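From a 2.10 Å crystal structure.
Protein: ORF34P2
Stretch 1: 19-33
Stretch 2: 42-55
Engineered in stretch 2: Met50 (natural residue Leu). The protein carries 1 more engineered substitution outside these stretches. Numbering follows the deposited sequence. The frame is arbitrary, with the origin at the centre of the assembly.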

# COMPACT_ATOMS: atom_id res chain seq x y z
N SER A 19 23.27 1.24 13.56
CA SER A 19 23.69 0.06 14.26
C SER A 19 22.44 -0.65 14.77
O SER A 19 21.49 0.00 15.20
CB SER A 19 24.61 0.43 15.41
OG SER A 19 23.91 1.22 16.32
N THR A 20 22.42 -1.98 14.69
CA THR A 20 21.35 -2.79 15.26
C THR A 20 22.01 -3.98 15.95
O THR A 20 23.22 -4.21 15.78
CB THR A 20 20.37 -3.38 14.18
OG1 THR A 20 21.02 -4.44 13.46
CG2 THR A 20 19.90 -2.33 13.21
N ALA A 21 21.22 -4.73 16.70
CA ALA A 21 21.65 -5.98 17.32
C ALA A 21 22.13 -7.02 16.28
O ALA A 21 22.78 -8.00 16.63
CB ALA A 21 20.53 -6.55 18.18
N LYS A 22 21.79 -6.79 15.02
CA LYS A 22 22.23 -7.63 13.90
C LYS A 22 23.29 -6.93 13.04
O LYS A 22 23.46 -7.25 11.87
CB LYS A 22 21.03 -8.03 13.02
CG LYS A 22 19.83 -8.69 13.74
CD LYS A 22 20.21 -9.98 14.46
CE LYS A 22 18.97 -10.76 14.92
NZ LYS A 22 19.27 -11.75 16.00
N GLY A 23 24.01 -5.96 13.62
CA GLY A 23 25.04 -5.20 12.90
C GLY A 23 24.46 -4.05 12.09
O GLY A 23 23.27 -3.77 12.17
N ASP A 24 25.31 -3.41 11.28
CA ASP A 24 24.90 -2.31 10.39
C ASP A 24 23.70 -2.71 9.52
O ASP A 24 23.74 -3.75 8.86
CB ASP A 24 26.05 -1.93 9.43
CG ASP A 24 27.18 -1.18 10.12
OD1 ASP A 24 27.15 -1.00 11.36
OD2 ASP A 24 28.11 -0.79 9.40
N LYS A 25 22.66 -1.88 9.52
CA LYS A 25 21.57 -2.05 8.56
C LYS A 25 21.22 -0.73 7.95
O LYS A 25 21.21 0.30 8.64
CB LYS A 25 20.31 -2.62 9.21
CG LYS A 25 20.46 -4.01 9.81
CD LYS A 25 20.83 -5.04 8.75
CE LYS A 25 20.77 -6.45 9.31
NZ LYS A 25 21.01 -7.44 8.22
N LYS A 26 20.95 -0.77 6.65
CA LYS A 26 20.30 0.32 5.96
C LYS A 26 18.81 0.30 6.29
O LYS A 26 18.18 -0.77 6.32
CB LYS A 26 20.51 0.23 4.45
CG LYS A 26 21.89 0.63 3.96
CD LYS A 26 21.89 0.69 2.43
CE LYS A 26 23.29 0.99 1.90
NZ LYS A 26 24.31 -0.05 2.27
N ILE A 27 18.26 1.48 6.56
CA ILE A 27 16.81 1.63 6.71
C ILE A 27 16.34 2.69 5.72
O ILE A 27 16.86 3.81 5.71
CB ILE A 27 16.40 2.08 8.14
CG1 ILE A 27 16.85 1.07 9.18
CG2 ILE A 27 14.88 2.29 8.22
CD1 ILE A 27 16.56 1.50 10.63
N ILE A 28 15.37 2.31 4.88
CA ILE A 28 14.78 3.22 3.90
C ILE A 28 13.43 3.73 4.41
O ILE A 28 12.71 3.01 5.11
CB ILE A 28 14.65 2.56 2.49
CG1 ILE A 28 14.53 3.63 1.40
CG2 ILE A 28 13.50 1.54 2.46
CD1 ILE A 28 14.55 3.10 -0.03
N SER A 29 13.11 4.97 4.06
CA SER A 29 11.83 5.58 4.41
C SER A 29 11.14 5.98 3.11
O SER A 29 11.68 6.79 2.35
CB SER A 29 12.06 6.80 5.32
OG SER A 29 10.83 7.42 5.68
N VAL A 30 9.99 5.38 2.85
CA VAL A 30 9.26 5.58 1.58
C VAL A 30 7.81 6.05 1.78
O VAL A 30 7.17 5.69 2.78
CB VAL A 30 9.28 4.29 0.69
CG1 VAL A 30 10.72 3.95 0.25
CG2 VAL A 30 8.63 3.09 1.42
N PRO A 31 7.28 6.87 0.84
CA PRO A 31 5.89 7.38 0.96
C PRO A 31 4.88 6.26 0.71
O PRO A 31 5.03 5.48 -0.24
CB PRO A 31 5.81 8.44 -0.15
CG PRO A 31 6.77 7.99 -1.19
CD PRO A 31 7.92 7.31 -0.42
N LEU A 32 3.88 6.18 1.58
CA LEU A 32 2.83 5.17 1.48
C LEU A 32 1.67 5.54 0.55
O LEU A 32 0.83 4.69 0.26
CB LEU A 32 2.28 4.84 2.87
CG LEU A 32 3.37 4.40 3.84
CD1 LEU A 32 2.72 4.14 5.19
CD2 LEU A 32 4.15 3.16 3.34
N PHE A 33 1.64 6.79 0.11
CA PHE A 33 0.63 7.26 -0.86
C PHE A 33 1.01 8.62 -1.45
O PHE A 33 2.01 9.20 -1.04
CB PHE A 33 -0.78 7.32 -0.23
CG PHE A 33 -0.83 7.94 1.14
CD1 PHE A 33 -0.93 9.32 1.28
CD2 PHE A 33 -0.83 7.14 2.27
CE1 PHE A 33 -0.98 9.91 2.55
CE2 PHE A 33 -0.89 7.70 3.54
CZ PHE A 33 -0.97 9.10 3.68
N LYS A 42 -0.20 16.06 4.43
CA LYS A 42 1.11 15.43 4.51
C LYS A 42 1.07 13.93 4.22
O LYS A 42 0.17 13.21 4.65
CB LYS A 42 1.80 15.71 5.86
CG LYS A 42 1.22 14.98 7.07
CD LYS A 42 2.34 14.55 8.03
CE LYS A 42 1.80 13.73 9.19
NZ LYS A 42 0.71 14.43 9.93
N VAL A 43 2.07 13.46 3.48
CA VAL A 43 2.17 12.04 3.11
C VAL A 43 2.83 11.23 4.23
O VAL A 43 3.87 11.63 4.75
CB VAL A 43 2.92 11.87 1.77
CG1 VAL A 43 3.31 10.42 1.53
CG2 VAL A 43 2.05 12.40 0.62
N ALA A 44 2.22 10.11 4.60
CA ALA A 44 2.81 9.20 5.56
C ALA A 44 3.96 8.39 4.93
O ALA A 44 3.92 8.06 3.74
CB ALA A 44 1.76 8.29 6.14
N TYR A 45 4.99 8.09 5.74
CA TYR A 45 6.18 7.36 5.29
C TYR A 45 6.35 6.08 6.06
O TYR A 45 6.14 6.04 7.27
CB TYR A 45 7.44 8.23 5.41
CG TYR A 45 7.55 9.21 4.28
CD1 TYR A 45 6.75 10.35 4.25
CD2 TYR A 45 8.41 8.97 3.22
CE1 TYR A 45 6.83 11.24 3.20
CE2 TYR A 45 8.50 9.85 2.16
CZ TYR A 45 7.70 10.99 2.16
OH TYR A 45 7.77 11.87 1.12
N GLY A 46 6.71 5.02 5.35
CA GLY A 46 7.01 3.75 5.99
C GLY A 46 8.49 3.42 5.91
O GLY A 46 9.17 3.79 4.94
N SER A 47 8.98 2.73 6.93
CA SER A 47 10.39 2.33 6.98
C SER A 47 10.56 0.83 6.84
O SER A 47 9.72 0.05 7.30
CB SER A 47 11.02 2.80 8.29
OG SER A 47 10.71 4.17 8.49
N ALA A 48 11.66 0.42 6.21
CA ALA A 48 12.00 -0.99 6.04
C ALA A 48 13.52 -1.20 6.08
O ALA A 48 14.28 -0.37 5.57
CB ALA A 48 11.45 -1.52 4.73
N PHE A 49 13.94 -2.31 6.69
CA PHE A 49 15.35 -2.70 6.68
C PHE A 49 15.71 -3.30 5.33
O PHE A 49 14.93 -4.07 4.75
CB PHE A 49 15.63 -3.71 7.80
CG PHE A 49 15.63 -3.11 9.18
CD1 PHE A 49 16.79 -2.55 9.72
CD2 PHE A 49 14.48 -3.10 9.96
CE1 PHE A 49 16.80 -1.99 11.00
CE2 PHE A 49 14.48 -2.54 11.25
CZ PHE A 49 15.64 -1.99 11.77
N MSE A 50 16.88 -2.93 4.81
CA MSE A 50 17.38 -3.42 3.53
C MSE A 50 18.26 -4.63 3.77
O MSE A 50 18.99 -4.68 4.77
CB MSE A 50 18.23 -2.35 2.83
CG MSE A 50 17.55 -1.03 2.59
SE MSE A 50 16.32 -1.11 1.06
CE MSE A 50 16.81 0.56 0.28
N PRO A 51 18.22 -5.62 2.85
CA PRO A 51 19.19 -6.72 2.87
C PRO A 51 20.62 -6.20 2.69
O PRO A 51 20.82 -5.12 2.13
CB PRO A 51 18.80 -7.60 1.67
CG PRO A 51 17.69 -6.90 0.95
CD PRO A 51 17.18 -5.78 1.82
N ASP A 52 21.61 -6.97 3.15
CA ASP A 52 23.01 -6.51 3.17
C ASP A 52 23.56 -6.17 1.79
O ASP A 52 24.41 -5.30 1.69
CB ASP A 52 23.92 -7.55 3.84
CG ASP A 52 23.66 -7.70 5.34
OD1 ASP A 52 22.95 -6.86 5.95
OD2 ASP A 52 24.18 -8.69 5.92
N PHE A 53 23.09 -6.83 0.74
CA PHE A 53 23.66 -6.61 -0.60
C PHE A 53 23.27 -5.27 -1.25
O PHE A 53 23.94 -4.80 -2.17
CB PHE A 53 23.30 -7.77 -1.53
CG PHE A 53 21.91 -7.69 -2.08
CD1 PHE A 53 21.67 -7.07 -3.31
CD2 PHE A 53 20.83 -8.22 -1.37
CE1 PHE A 53 20.39 -6.99 -3.81
CE2 PHE A 53 19.55 -8.14 -1.87
CZ PHE A 53 19.32 -7.53 -3.09
N ILE A 54 22.18 -4.66 -0.77
CA ILE A 54 21.72 -3.38 -1.28
C ILE A 54 22.76 -2.30 -1.05
O ILE A 54 23.34 -2.23 0.03
CB ILE A 54 20.33 -2.99 -0.67
CG1 ILE A 54 19.24 -3.93 -1.19
CG2 ILE A 54 19.96 -1.55 -1.00
CD1 ILE A 54 19.06 -3.92 -2.71
N GLN A 55 22.99 -1.47 -2.06
CA GLN A 55 23.95 -0.37 -2.01
C GLN A 55 23.29 0.99 -2.27
O GLN A 55 22.27 1.07 -2.95
CB GLN A 55 25.07 -0.61 -3.02
CG GLN A 55 26.03 -1.72 -2.57
CD GLN A 55 27.38 -1.62 -3.23
OE1 GLN A 55 27.55 -2.03 -4.38
NE2 GLN A 55 28.36 -1.08 -2.49
O HOH W 1 23.45 -4.38 6.24
O HOH W 2 18.47 -6.65 6.72
O HOH W 3 21.36 -3.20 4.98
O HOH W 4 22.95 -2.83 2.77

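Around Lys26 and Met50, direct and water-mediated bonds mix, and two lysines and four waters supplement the pairing. Lys26 O accepts a hydrogen bond from Met50 N (2.9 Å), but a water stands where the return bond would be: water 3 accepts from Lys26 N (3.0 Å) and lies 2.8 Å from Met50 O. Lys25 bends at chi1 and chi2 (both m), then runs straight through chi3 and chi4 (both t) to place NZ 3.0 Å from Asp52 OD1, a salt bridge. Water 2 ties Lys25 NZ (3.1 Å) to Met50 O (2.8 Å), and water 1 lies between Asp24 O (2.7 Å) and Asp52 OD1 (2.5 Å). Lys26 turns its last torsion to p; its NZ makes a weak hydrogen bond to Ile54 O (3.3 Å) and donates to water 4 (3.1 Å), which also lies 2.8 Å from Ile54 O. The turn from Pro51 to Ile54 supplies Asp52 OD1 and Ile54 O, which the long lysines can reach.

Strand 25-31 runs antiparallel to the strand around 45-49. Ile28 pairs with Ala48 through N to O and O to N bonds of 3.0 Å each; Val30 N to Gly46 O (2.8 Å) and Gly46 N to Val30 O (2.7 Å) repeat the pattern. Pro31 has no amide proton to give, and its place in a non-hydrogen-bonded pair with Tyr45 asks for none across this contact; Leu32 N then bonds to Ala44 O (2.9 Å). CA-H...O contacts fill the gaps, among them Ser47 CA to Ile28 O at 3.1 Å.

Side chains alternate between two faces. Ile28, Val30 and Ala48 share the buried one, where Ile28 CD1 meets CE of the engineered Met50, a selenomethionine, at 3.4 Å. Gly46 leaves room there for Leu32: an ideal CB would lie 2.9 Å from Leu32 CD2, a clash.

The other face carries Ile27, Ser29, Pro31, Tyr45, Ser47 and Phe49 and is more open. Ile27 CD1 packs 3.5 Å from Phe49 CE1, while Lys25 CB meets the edge of the same ring, 3.6 Å from Phe49 CD1. Ser29, chi1 t, sets OG 3.5 Å from Tyr45 CB. Pro31 lies over the tyrosine face, CB 4.2 Å from the Tyr45 ring centroid in a CH-pi contact, and the same Pro31 CB touches Val43 CG1 at 3.6 Å. At the far end from the lysines, past Pro31, buried Phe33 packs CE2 3.8 Å from Ala44 CB. Altogether the contact buries 1098 Å², both sides summed.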